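Local coordinates for BF1531-like N-terminal domain-containing protein (Bacteroides fragilis, PDB 3SLR) that binds magnesium in a phosphatase-like domain that follows an FkbH-type N-terminal domain, and probably hydrolyses ester bonds, although its substrate is unknown, at residues T17-P21 with I45-N50; D212-I217 with L370-A376; K220-C224 with L324-D329; V277-E283 with V307-K313. All blocks are in the same frame, centred on the assembly; numbering follows the deposited sequence.

Interaction 1: T17-P21 with I45-N50; sequences TVSLP and ILRNYN
The C-terminal end of helix 34-46 and the turn after it meet loop T17-P21, which leads into strand 22-29, burying 353 Å². V18 and S19 have helical phi/psi, L20 N donates to T17 O (3.2 Å), and L20 (-72/144; m, p) and P21 are extended. I45, still helical, offers CG2 to L20 CD2 at 4.1 Å, and its O accepts the 2.9 Å bond from N48 N. N48 has positive phi (75/32) and is the C' residue of a Schellman motif; its O lies 3.2 Å from P21 CD. The CA-CB bond of Y49 (chi1 m) points away from the loop; P21 O lies at its ring edge, and Y49 O 3.7 Å from L20 CD2. N50 (-83/95) is extended: its N donates to P21 O (2.8 Å, 152°), its CB packs 3.9 Å from L20 CB, and CA of L20 and N50 are 5.2 Å apart. Such a Schellman-capped helix leads into edge strand 50-55 of a parallel sheet, consistent with an SGNH-hydrolase-like domain.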
loop_
_atom_site.group_PDB
_atom_site.type_symbol
_atom_site.label_atom_id
_atom_site.label_comp_id
_atom_site.label_asym_id
_atom_site.label_seq_id
_atom_site.Cartn_x
_atom_site.Cartn_y
_atom_site.Cartn_z
ATOM N N THR A 17 19.939 12.120 11.960
ATOM C CA THR A 17 18.919 11.217 12.459
ATOM C C THR A 17 18.650 11.385 13.958
ATOM O O THR A 17 17.835 10.659 14.535
ATOM C CB THR A 17 19.323 9.761 12.165
ATOM O OG1 THR A 17 18.155 8.934 12.122
ATOM C CG2 THR A 17 20.293 9.246 13.222
ATOM N N VAL A 18 19.324 12.352 14.579
ATOM C CA VAL A 18 19.262 12.530 16.032
ATOM C C VAL A 18 17.845 12.631 16.598
ATOM O O VAL A 18 17.510 11.949 17.568
ATOM C CB VAL A 18 20.091 13.756 16.508
ATOM C CG1 VAL A 18 20.036 14.881 15.485
ATOM C CG2 VAL A 18 19.604 14.232 17.872
ATOM N N SER A 19 17.020 13.480 15.997
ATOM C CA SER A 19 15.672 13.714 16.511
ATOM C C SER A 19 14.784 12.464 16.512
ATOM O O SER A 19 14.006 12.248 17.440
ATOM C CB SER A 19 14.990 14.853 15.739
ATOM O OG SER A 19 15.507 14.965 14.422
ATOM N N LEU A 20 14.924 11.638 15.481
ATOM C CA LEU A 20 13.967 10.564 15.198
ATOM C C LEU A 20 14.007 9.372 16.161
ATOM O O LEU A 20 15.079 8.959 16.609
ATOM C CB LEU A 20 14.185 10.055 13.770
ATOM C CG LEU A 20 13.757 10.912 12.575
ATOM C CD1 LEU A 20 14.017 12.382 12.796
ATOM C CD2 LEU A 20 14.446 10.427 11.301
ATOM N N PRO A 21 12.832 8.789 16.447
ATOM C CA PRO A 21 12.703 7.541 17.206
ATOM C C PRO A 21 13.379 6.391 16.464
ATOM O O PRO A 21 13.195 6.255 15.249
ATOM C CB PRO A 21 11.193 7.284 17.219
ATOM C CG PRO A 21 10.562 8.564 16.793
ATOM C CD PRO A 21 11.540 9.232 15.900
ATOM N N ILE A 45 13.463 6.939 7.173
ATOM C CA ILE A 45 13.932 8.243 7.643
ATOM C C ILE A 45 12.999 9.353 7.164
ATOM O O ILE A 45 12.649 10.262 7.917
ATOM C CB ILE A 45 15.377 8.506 7.183
ATOM C CG1 ILE A 45 16.332 7.551 7.898
ATOM C CG2 ILE A 45 15.770 9.955 7.424
ATOM C CD1 ILE A 45 17.748 7.622 7.407
ATOM N N LEU A 46 12.580 9.268 5.909
ATOM C CA LEU A 46 11.634 10.225 5.359
ATOM C C LEU A 46 10.260 10.105 6.006
ATOM O O LEU A 46 9.437 11.013 5.887
ATOM C CB LEU A 46 11.536 10.064 3.843
ATOM C CG LEU A 46 12.798 10.483 3.091
ATOM C CD1 LEU A 46 12.676 10.106 1.627
ATOM C CD2 LEU A 46 13.059 11.976 3.236
ATOM N N ARG A 47 10.019 8.994 6.702
ATOM C CA ARG A 47 8.769 8.805 7.447
ATOM C C ARG A 47 8.999 9.068 8.944
ATOM O O ARG A 47 8.190 8.677 9.790
ATOM C CB ARG A 47 8.222 7.386 7.242
ATOM C CG ARG A 47 6.699 7.270 7.196
ATOM C CD ARG A 47 6.119 7.818 5.904
ATOM N NE ARG A 47 6.481 7.021 4.725
ATOM C CZ ARG A 47 5.841 5.930 4.318
ATOM N NH1 ARG A 47 4.793 5.473 4.997
ATOM N NH2 ARG A 47 6.262 5.280 3.232
ATOM N N ASN A 48 10.131 9.693 9.257
ATOM C CA ASN A 48 10.460 10.126 10.622
ATOM C C ASN A 48 10.872 9.005 11.578
ATOM O O ASN A 48 10.634 9.082 12.787
ATOM C CB ASN A 48 9.312 10.949 11.215
ATOM C CG ASN A 48 8.970 12.164 10.364
ATOM O OD1 ASN A 48 9.860 12.864 9.874
ATOM N ND2 ASN A 48 7.673 12.408 10.167
ATOM N N TYR A 49 11.510 7.973 11.039
ATOM C CA TYR A 49 12.077 6.914 11.871
ATOM C C TYR A 49 13.569 6.788 11.629
ATOM O O TYR A 49 14.024 6.795 10.485
ATOM C CB TYR A 49 11.397 5.573 11.593
ATOM C CG TYR A 49 9.910 5.590 11.853
ATOM C CD1 TYR A 49 9.413 5.655 13.151
ATOM C CD2 TYR A 49 9.003 5.541 10.801
ATOM C CE1 TYR A 49 8.060 5.677 13.397
ATOM C CE2 TYR A 49 7.640 5.563 11.037
ATOM C CZ TYR A 49 7.173 5.624 12.336
ATOM O OH TYR A 49 5.821 5.648 12.576
ATOM N N ASN A 50 14.335 6.703 12.711
ATOM C CA ASN A 50 15.749 6.385 12.606
ATOM C C ASN A 50 15.897 4.873 12.513
ATOM O O ASN A 50 15.898 4.179 13.527
ATOM C CB ASN A 50 16.513 6.924 13.813
ATOM C CG ASN A 50 18.009 6.684 13.714
ATOM O OD1 ASN A 50 18.755 6.946 14.659
ATOM N ND2 ASN A 50 18.459 6.200 12.563
#

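Interaction 2: D212-I217 with L370-A376; sequences DIIAAI and LNLFETA
D212, E374 and A216 bury most of the 301 Å² between the last turns of helix 203-217 and the irregular segment 370-376. The latter leaves helix 363-368 through N371 (phi/psi 44/61), makes a type I turn from N371 to E374, then extends along the helix with CA pairs A216-T375 at 5.2 Å and I217-A376 at 5.3 Å. D212 (chi1 m) points at the turn, where its OD2 accepts a nearly straight bond from N371 ND2 (2.9 Å, 177°); its OD1 pairs with R47. E374 (chi1 t, chi2 p) lays CG 3.5 Å from D212 O and 4.1 Å from A216 CB, while its OE1 takes a bond from N371 ND2 (3.0 Å). A216 CB meets T375 C at 3.7 Å and A376 CB at 4.0 Å; I217 CG1 touches A376 CB at 3.9 Å. Water 2 lies 2.8 Å from both D212 OD1 and L370 O. N371 ND2 donates to both carboxylates, bridging D212 and E374, while R47 balances the charge of D212 and alanines allow close backbone approach.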
loop_
_atom_site.group_PDB
_atom_site.type_symbol
_atom_site.label_atom_id
_atom_site.label_comp_id
_atom_site.label_asym_id
_atom_site.label_seq_id
_atom_site.Cartn_x
_atom_site.Cartn_y
_atom_site.Cartn_z
ATOM N N ASP A 212 5.012 1.717 4.999
ATOM C CA ASP A 212 3.604 1.978 5.312
ATOM C C ASP A 212 3.170 1.050 6.443
ATOM O O ASP A 212 2.406 1.445 7.328
ATOM C CB ASP A 212 2.669 1.709 4.113
ATOM C CG ASP A 212 2.828 2.712 2.973
ATOM O OD1 ASP A 212 3.327 3.838 3.190
ATOM O OD2 ASP A 212 2.431 2.357 1.835
ATOM N N ILE A 213 3.640 -0.195 6.395
ATOM C CA ILE A 213 3.232 -1.193 7.383
ATOM C C ILE A 213 3.858 -0.869 8.741
ATOM O O ILE A 213 3.172 -0.836 9.753
ATOM C CB ILE A 213 3.616 -2.625 6.953
ATOM C CG1 ILE A 213 2.772 -3.045 5.737
ATOM C CG2 ILE A 213 3.396 -3.603 8.104
ATOM C CD1 ILE A 213 3.305 -4.311 5.002
ATOM N N ILE A 214 5.164 -0.644 8.747
ATOM C CA ILE A 214 5.854 -0.270 9.976
ATOM C C ILE A 214 5.208 0.952 10.629
ATOM O O ILE A 214 4.907 0.931 11.822
ATOM C CB ILE A 214 7.343 -0.040 9.709
ATOM C CG1 ILE A 214 7.989 -1.366 9.316
ATOM C CG2 ILE A 214 8.021 0.580 10.934
ATOM C CD1 ILE A 214 9.477 -1.299 9.102
ATOM N N ALA A 215 4.969 2.002 9.847
ATOM C CA ALA A 215 4.333 3.205 10.376
ATOM C C ALA A 215 2.966 2.910 11.000
ATOM O O ALA A 215 2.660 3.407 12.090
ATOM C CB ALA A 215 4.220 4.283 9.296
ATOM N N ALA A 216 2.146 2.116 10.312
ATOM C CA ALA A 216 0.818 1.780 10.815
ATOM C C ALA A 216 0.911 1.058 12.150
ATOM O O ALA A 216 0.175 1.367 13.083
ATOM C CB ALA A 216 0.044 0.920 9.797
ATOM N N ILE A 217 1.809 0.085 12.236
ATOM C CA ILE A 217 2.030 -0.626 13.497
ATOM C C ILE A 217 2.480 0.325 14.615
ATOM O O ILE A 217 2.060 0.183 15.768
ATOM C CB ILE A 217 3.023 -1.798 13.319
ATOM C CG1 ILE A 217 2.399 -2.867 12.416
ATOM C CG2 ILE A 217 3.367 -2.413 14.653
ATOM C CD1 ILE A 217 3.387 -3.873 11.842
ATOM N N LEU A 370 -0.550 4.950 -4.303
ATOM C CA LEU A 370 -0.154 5.660 -3.090
ATOM C C LEU A 370 -0.372 4.876 -1.784
ATOM O O LEU A 370 0.193 5.236 -0.740
ATOM C CB LEU A 370 -0.909 6.992 -3.018
ATOM C CG LEU A 370 -0.782 7.912 -4.236
ATOM C CD1 LEU A 370 -1.599 9.192 -4.027
ATOM C CD2 LEU A 370 0.664 8.242 -4.524
ATOM N N ASN A 371 -1.194 3.832 -1.834
ATOM C CA ASN A 371 -1.526 3.032 -0.647
ATOM C C ASN A 371 -1.827 3.912 0.565
ATOM O O ASN A 371 -1.149 3.840 1.581
ATOM C CB ASN A 371 -0.381 2.075 -0.313
ATOM C CG ASN A 371 -0.791 1.000 0.680
ATOM O OD1 ASN A 371 -1.843 0.382 0.539
ATOM N ND2 ASN A 371 0.043 0.779 1.697
ATOM N N LEU A 372 -2.853 4.743 0.454
ATOM C CA LEU A 372 -3.085 5.792 1.444
ATOM C C LEU A 372 -3.571 5.272 2.795
ATOM O O LEU A 372 -3.381 5.925 3.830
ATOM C CB LEU A 372 -4.119 6.785 0.901
ATOM C CG LEU A 372 -3.683 7.607 -0.317
ATOM C CD1 LEU A 372 -4.893 8.168 -1.057
ATOM C CD2 LEU A 372 -2.744 8.708 0.079
ATOM N N PHE A 373 -4.223 4.116 2.783
ATOM C CA PHE A 373 -4.948 3.655 3.959
ATOM C C PHE A 373 -4.466 2.342 4.567
ATOM O O PHE A 373 -5.265 1.563 5.098
ATOM C CB PHE A 373 -6.457 3.639 3.671
ATOM C CG PHE A 373 -7.031 5.012 3.465
ATOM C CD1 PHE A 373 -7.310 5.829 4.549
ATOM C CD2 PHE A 373 -7.243 5.505 2.190
ATOM C CE1 PHE A 373 -7.819 7.110 4.370
ATOM C CE2 PHE A 373 -7.763 6.784 1.998
ATOM C CZ PHE A 373 -8.055 7.583 3.079
ATOM N N GLU A 374 -3.156 2.111 4.513
ATOM C CA GLU A 374 -2.552 1.031 5.276
ATOM C C GLU A 374 -3.020 1.136 6.705
ATOM O O GLU A 374 -3.165 2.237 7.236
ATOM C CB GLU A 374 -1.026 1.141 5.266
ATOM C CG GLU A 374 -0.333 -0.096 5.811
ATOM C CD GLU A 374 -0.615 -1.331 4.951
ATOM O OE1 GLU A 374 -0.286 -1.322 3.746
ATOM O OE2 GLU A 374 -1.178 -2.310 5.479
ATOM N N THR A 375 -3.243 -0.005 7.342
ATOM C CA THR A 375 -3.646 0.022 8.740
ATOM C C THR A 375 -3.037 -1.158 9.490
ATOM O O THR A 375 -2.407 -2.027 8.881
ATOM C CB THR A 375 -5.181 0.058 8.878
ATOM O OG1 THR A 375 -5.539 0.316 10.242
ATOM C CG2 THR A 375 -5.803 -1.248 8.412
ATOM N N ALA A 376 -3.196 -1.177 10.811
ATOM C CA ALA A 376 -2.674 -2.292 11.601
ATOM C C ALA A 376 -3.680 -2.839 12.622
ATOM O O ALA A 376 -3.320 -3.593 13.523
ATOM C CB ALA A 376 -1.364 -1.907 12.276
HETATM O O HOH W 1 3.117 3.496 -0.200
HETATM O O HOH W 2 1.412 5.324 1.777
#

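Interaction 3: K220-C224 with L324-D329; sequences KFKKC and LNIGFD
K220-C224, the linker between helix 203-217 and strand 224-227, runs largely extended past the turn 324-329 that joins helix 313-324 to strand 331-334. The backbones stay apart, with CA pairs K222-D329 at 7.4 Å and K223-I326 at 7.8 Å, so side chains make the contact and bury 313 Å². K220 starts sideways (m, m, t, t) and reaches across the surface to put NZ 2.9 Å from D329 OD2, a salt bridge; D329 has chi1 p and sits in a 3-10 segment beginning at F328. F221 points away, but its O accepts a 3.1 Å bond from K223 NZ. K222, also m, m, t, t, brings NZ to D329 O at 3.0 Å, a weak bond; its stronger partner is T352, and M331 O accepts from the same amine. K223 sets CB 4.3 Å from I326 CD1. C224 (chi1 t) enters the strand with CB 3.4 Å from I326 CD1 and SG 3.9 Å from L324 CD1. The second segment leaves its helix at N325 (54/50), then extends through I326 (-126/164; chi1 p), whose side chain faces K223 and C224. The chemistry changes along the linker: charge pairing by K220 at the exposed end gives way to apolar contact at buried C224, where strands 224-227 and 331-334 begin side by side.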
loop_
_atom_site.group_PDB
_atom_site.type_symbol
_atom_site.label_atom_id
_atom_site.label_comp_id
_atom_site.label_asym_id
_atom_site.label_seq_id
_atom_site.Cartn_x
_atom_site.Cartn_y
_atom_site.Cartn_z
ATOM N N LYS A 220 0.920 5.308 13.233
ATOM C CA LYS A 220 0.766 6.375 12.259
ATOM C C LYS A 220 0.068 5.826 11.018
ATOM O O LYS A 220 0.652 5.056 10.248
ATOM C CB LYS A 220 2.113 6.998 11.889
ATOM C CG LYS A 220 2.630 8.010 12.918
ATOM C CD LYS A 220 1.645 9.170 13.105
ATOM C CE LYS A 220 2.107 10.145 14.184
ATOM N NZ LYS A 220 1.042 11.133 14.537
ATOM N N PHE A 221 -1.191 6.213 10.852
ATOM C CA PHE A 221 -2.006 5.754 9.735
ATOM C C PHE A 221 -3.140 6.751 9.507
ATOM O O PHE A 221 -3.516 7.505 10.422
ATOM C CB PHE A 221 -2.561 4.349 10.008
ATOM C CG PHE A 221 -3.325 4.236 11.302
ATOM C CD1 PHE A 221 -2.665 3.944 12.491
ATOM C CD2 PHE A 221 -4.696 4.434 11.335
ATOM C CE1 PHE A 221 -3.364 3.841 13.685
ATOM C CE2 PHE A 221 -5.404 4.331 12.527
ATOM C CZ PHE A 221 -4.740 4.038 13.701
ATOM N N LYS A 222 -3.674 6.772 8.288
ATOM C CA LYS A 222 -4.728 7.724 7.942
ATOM C C LYS A 222 -6.076 7.309 8.511
ATOM O O LYS A 222 -6.408 6.128 8.548
ATOM C CB LYS A 222 -4.824 7.915 6.429
ATOM C CG LYS A 222 -3.547 8.466 5.802
ATOM C CD LYS A 222 -3.108 9.766 6.494
ATOM C CE LYS A 222 -2.096 10.547 5.659
ATOM N NZ LYS A 222 -1.945 11.990 6.109
ATOM N N LYS A 223 -6.856 8.298 8.941
ATOM C CA LYS A 223 -8.111 8.040 9.627
ATOM C C LYS A 223 -9.280 8.750 8.956
ATOM O O LYS A 223 -10.437 8.494 9.291
ATOM C CB LYS A 223 -8.016 8.512 11.081
ATOM C CG LYS A 223 -7.099 7.660 11.944
ATOM C CD LYS A 223 -7.010 8.236 13.351
ATOM C CE LYS A 223 -5.613 8.739 13.620
ATOM N NZ LYS A 223 -4.583 7.718 13.308
ATOM N N CYS A 224 -8.975 9.641 8.019
ATOM C CA CYS A 224 -9.990 10.526 7.460
ATOM C C CYS A 224 -9.687 10.916 6.020
ATOM O O CYS A 224 -8.545 11.229 5.680
ATOM C CB CYS A 224 -10.108 11.787 8.328
ATOM S SG CYS A 224 -11.132 13.122 7.656
ATOM N N LEU A 324 -13.356 16.834 14.513
ATOM C CA LEU A 324 -13.045 15.411 14.626
ATOM C C LEU A 324 -12.029 15.086 15.716
ATOM O O LEU A 324 -11.996 13.962 16.221
ATOM C CB LEU A 324 -12.541 14.883 13.281
ATOM C CG LEU A 324 -13.577 14.974 12.154
ATOM C CD1 LEU A 324 -12.963 14.531 10.835
ATOM C CD2 LEU A 324 -14.785 14.138 12.505
ATOM N N ASN A 325 -11.205 16.066 16.077
ATOM C CA ASN A 325 -10.128 15.846 17.040
ATOM C C ASN A 325 -9.221 14.686 16.628
ATOM O O ASN A 325 -8.959 13.777 17.419
ATOM C CB ASN A 325 -10.688 15.612 18.448
ATOM C CG ASN A 325 -9.618 15.702 19.527
ATOM O OD1 ASN A 325 -8.640 16.442 19.389
ATOM N ND2 ASN A 325 -9.794 14.942 20.602
ATOM N N ILE A 326 -8.770 14.707 15.376
ATOM C CA ILE A 326 -7.722 13.799 14.920
ATOM C C ILE A 326 -6.634 14.660 14.300
ATOM O O ILE A 326 -6.858 15.836 14.011
ATOM C CB ILE A 326 -8.229 12.801 13.877
ATOM C CG1 ILE A 326 -8.849 13.556 12.707
ATOM C CG2 ILE A 326 -9.224 11.830 14.498
ATOM C CD1 ILE A 326 -9.225 12.660 11.536
ATOM N N GLY A 327 -5.452 14.093 14.112
ATOM C CA GLY A 327 -4.334 14.872 13.628
ATOM C C GLY A 327 -4.454 15.230 12.168
ATOM O O GLY A 327 -4.988 14.446 11.375
ATOM N N PHE A 328 -3.952 16.403 11.802
ATOM C CA PHE A 328 -3.874 16.779 10.400
ATOM C C PHE A 328 -3.117 15.713 9.625
ATOM O O PHE A 328 -3.450 15.414 8.482
ATOM C CB PHE A 328 -3.216 18.156 10.214
ATOM C CG PHE A 328 -4.081 19.309 10.655
ATOM C CD1 PHE A 328 -5.213 19.668 9.936
ATOM C CD2 PHE A 328 -3.766 20.029 11.794
ATOM C CE1 PHE A 328 -6.018 20.726 10.349
ATOM C CE2 PHE A 328 -4.562 21.080 12.214
ATOM C CZ PHE A 328 -5.684 21.438 11.494
ATOM N N ASP A 329 -2.101 15.129 10.263
ATOM C CA ASP A 329 -1.298 14.098 9.626
ATOM C C ASP A 329 -2.016 12.747 9.515
ATOM O O ASP A 329 -1.437 11.778 9.025
ATOM C CB ASP A 329 0.076 13.967 10.297
ATOM C CG ASP A 329 -0.012 13.670 11.788
ATOM O OD1 ASP A 329 -0.997 14.060 12.446
ATOM O OD2 ASP A 329 0.937 13.054 12.318
#

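Interaction 4: V277-E283 with V307-K313; sequences VCSKNNE and VANWENK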
loop_
_atom_site.group_PDB
_atom_site.type_symbol
_atom_site.label_atom_id
_atom_site.label_comp_id
_atom_site.label_asym_id
_atom_site.label_seq_id
_atom_site.Cartn_x
_atom_site.Cartn_y
_atom_site.Cartn_z
ATOM N N VAL A 277 -16.619 16.399 3.734
ATOM C CA VAL A 277 -16.673 17.164 2.495
ATOM C C VAL A 277 -16.124 18.568 2.737
ATOM O O VAL A 277 -16.362 19.165 3.792
ATOM C CB VAL A 277 -18.127 17.217 1.920
ATOM C CG1 VAL A 277 -18.258 18.310 0.861
ATOM C CG2 VAL A 277 -18.523 15.857 1.339
ATOM N N CYS A 278 -15.366 19.079 1.771
ATOM C CA CYS A 278 -14.857 20.444 1.817
ATOM C C CYS A 278 -14.951 21.040 0.421
ATOM O O CYS A 278 -14.159 20.719 -0.463
ATOM C CB CYS A 278 -13.404 20.484 2.319
ATOM S SG CYS A 278 -12.780 22.189 2.596
ATOM N N SER A 279 -15.950 21.897 0.224
ATOM C CA SER A 279 -16.340 22.321 -1.111
ATOM C C SER A 279 -16.639 23.824 -1.170
ATOM O O SER A 279 -17.187 24.393 -0.227
ATOM C CB SER A 279 -17.566 21.511 -1.552
ATOM O OG SER A 279 -18.100 21.954 -2.794
ATOM N N LYS A 280 -16.253 24.453 -2.275
ATOM C CA LYS A 280 -16.624 25.834 -2.577
ATOM C C LYS A 280 -18.016 25.794 -3.197
ATOM O O LYS A 280 -18.153 25.600 -4.402
ATOM C CB LYS A 280 -15.632 26.421 -3.587
ATOM C CG LYS A 280 -14.882 27.680 -3.155
ATOM C CD LYS A 280 -14.037 27.451 -1.930
ATOM C CE LYS A 280 -12.937 28.513 -1.760
ATOM N NZ LYS A 280 -11.841 28.428 -2.782
ATOM N N ASN A 281 -19.044 25.941 -2.365
ATOM C CA ASN A 281 -20.431 25.860 -2.808
ATOM C C ASN A 281 -21.357 26.384 -1.724
ATOM O O ASN A 281 -21.003 26.419 -0.540
ATOM C CB ASN A 281 -20.830 24.401 -3.106
ATOM C CG ASN A 281 -20.609 23.998 -4.560
ATOM O OD1 ASN A 281 -19.951 22.988 -4.845
ATOM N ND2 ASN A 281 -21.170 24.764 -5.482
ATOM N N ASN A 282 -22.551 26.792 -2.135
ATOM C CA ASN A 282 -23.649 26.956 -1.211
ATOM C C ASN A 282 -23.982 25.596 -0.602
ATOM O O ASN A 282 -24.089 24.597 -1.325
ATOM C CB ASN A 282 -24.856 27.530 -1.960
ATOM C CG ASN A 282 -26.118 27.521 -1.125
ATOM O OD1 ASN A 282 -26.914 26.579 -1.188
ATOM N ND2 ASN A 282 -26.307 28.570 -0.329
ATOM N N GLU A 283 -24.140 25.543 0.716
ATOM C CA GLU A 283 -24.334 24.255 1.379
ATOM C C GLU A 283 -25.574 23.523 0.875
ATOM O O GLU A 283 -25.529 22.315 0.611
ATOM C CB GLU A 283 -24.405 24.418 2.894
ATOM C CG GLU A 283 -24.540 23.102 3.643
ATOM C CD GLU A 283 -24.840 23.302 5.116
ATOM O OE1 GLU A 283 -23.927 23.728 5.852
ATOM O OE2 GLU A 283 -25.993 23.043 5.531
ATOM N N VAL A 307 -18.784 20.395 4.985
ATOM C CA VAL A 307 -18.455 21.818 4.952
ATOM C C VAL A 307 -18.508 22.329 3.526
ATOM O O VAL A 307 -17.693 21.949 2.694
ATOM C CB VAL A 307 -17.048 22.101 5.536
ATOM C CG1 VAL A 307 -16.720 23.594 5.456
ATOM C CG2 VAL A 307 -16.960 21.610 6.965
ATOM N N ALA A 308 -19.504 23.161 3.240
ATOM C CA ALA A 308 -19.622 23.802 1.941
ATOM C C ALA A 308 -19.864 25.287 2.163
ATOM O O ALA A 308 -20.890 25.677 2.717
ATOM C CB ALA A 308 -20.789 23.194 1.137
ATOM N N ASN A 309 -18.919 26.108 1.722
ATOM C CA ASN A 309 -19.072 27.551 1.786
ATOM C C ASN A 309 -18.076 28.168 0.836
ATOM O O ASN A 309 -17.440 27.455 0.063
ATOM C CB ASN A 309 -18.866 28.069 3.212
ATOM C CG ASN A 309 -17.494 27.725 3.770
ATOM O OD1 ASN A 309 -16.476 27.945 3.124
ATOM N ND2 ASN A 309 -17.470 27.179 4.975
ATOM N N TRP A 310 -17.911 29.482 0.908
ATOM C CA TRP A 310 -17.070 30.185 -0.058
ATOM C C TRP A 310 -15.745 30.639 0.546
ATOM O O TRP A 310 -14.988 31.406 -0.062
ATOM C CB TRP A 310 -17.852 31.343 -0.684
ATOM C CG TRP A 310 -19.095 30.848 -1.372
ATOM C CD1 TRP A 310 -20.376 30.894 -0.897
ATOM C CD2 TRP A 310 -19.167 30.202 -2.652
ATOM N NE1 TRP A 310 -21.240 30.319 -1.804
ATOM C CE2 TRP A 310 -20.522 29.894 -2.891
ATOM C CE3 TRP A 310 -18.216 29.861 -3.619
ATOM C CZ2 TRP A 310 -20.953 29.261 -4.060
ATOM C CZ3 TRP A 310 -18.645 29.230 -4.779
ATOM C CH2 TRP A 310 -20.000 28.940 -4.989
ATOM N N GLU A 311 -15.457 30.123 1.733
ATOM C CA GLU A 311 -14.195 30.407 2.415
ATOM C C GLU A 311 -13.062 29.506 1.930
ATOM O O GLU A 311 -13.308 28.432 1.372
ATOM C CB GLU A 311 -14.380 30.267 3.926
ATOM C CG GLU A 311 -15.124 31.439 4.530
ATOM C CD GLU A 311 -14.381 32.745 4.293
ATOM O OE1 GLU A 311 -13.355 32.978 4.975
ATOM O OE2 GLU A 311 -14.803 33.521 3.407
ATOM N N ASN A 312 -11.825 29.945 2.137
ATOM C CA ASN A 312 -10.670 29.163 1.712
ATOM C C ASN A 312 -10.685 27.784 2.366
ATOM O O ASN A 312 -11.132 27.622 3.503
ATOM C CB ASN A 312 -9.364 29.905 2.011
ATOM C CG ASN A 312 -8.992 29.867 3.481
ATOM O OD1 ASN A 312 -8.398 28.899 3.959
ATOM N ND2 ASN A 312 -9.332 30.927 4.206
ATOM N N LYS A 313 -10.217 26.775 1.641
ATOM C CA LYS A 313 -10.326 25.411 2.137
ATOM C C LYS A 313 -9.390 25.127 3.324
ATOM O O LYS A 313 -9.690 24.280 4.165
ATOM C CB LYS A 313 -10.129 24.419 0.994
ATOM C CG LYS A 313 -11.214 24.566 -0.058
ATOM C CD LYS A 313 -11.255 23.383 -1.000
ATOM C CE LYS A 313 -12.456 23.478 -1.912
ATOM N NZ LYS A 313 -12.793 22.163 -2.514
HETATM O O HOH W 3 -14.470 25.847 0.689
HETATM O O HOH W 4 -14.438 23.462 -4.318
HETATM O O HOH W 5 -9.274 27.658 -0.878
HETATM O O HOH W 6 -24.354 30.551 -1.593
HETATM O O HOH W 7 -21.270 23.900 5.402
HETATM O O HOH W 8 -22.856 27.489 2.361
#
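Backbone bonds come first: strands 277-280 and 307-309 run parallel (8° between directions, axes 4.8 Å apart), with V307 N to V277 O and S279 N to V307 O both 3.0 Å, N309 N to S279 O 3.1 Å and N281 N to N309 O 3.3 Å. C278 pairs with V307 and S279 with A308. From beyond the end of its strand, K313 reaches back so that NZ donates to C278 O (2.9 Å) and forms a salt bridge with D335. Water 4 joins it to K280 N, and water 8 links E283 N with A308 O. Van der Waals packing adds K313 CB 3.8 Å from C278 SG and A308 CB 3.7 Å from E283 CA; one face of the W310 indole lies over the K280-N281 backbone (CZ2 to N281 CA 3.7 Å). N282 OD1 caps K285 N and N312 OD1 caps D315 N at the starts of the next helices, and N309 OD1 receives E311 N (2.8 Å) in an Asx turn. With helix 283-292 these strands form a beta-alpha-beta unit. The C-terminal ends of its strands, with S279 near the bound magnesium and K313 beside D228 and D335, are consistent with a HAD-type phosphatase active site.

In the fold
From the N terminus, interaction 1 closes a short loop holding strand 22-29 and helix 34-46, and brings the chain to the edge strand of the five-stranded sheet. It is finished before interaction 2 opens on helix 203-217. Interaction 2 returns the C-terminal tail to that helix, so its loop encloses the whole four-stranded domain; interaction 3 nests within it and interaction 4 within interaction 3. Interactions 1, 2 and 3 adjoin one another at the domain junction: R47 pairs with D212 (NH1 to OD1, 2.8 Å), Y49 OH lies 4.0 Å from K220 CG, and K222 packs against F373. Interaction 4, at the magnesium site, touches none; its nearest, interaction 3, lies about 21 Å away between centres.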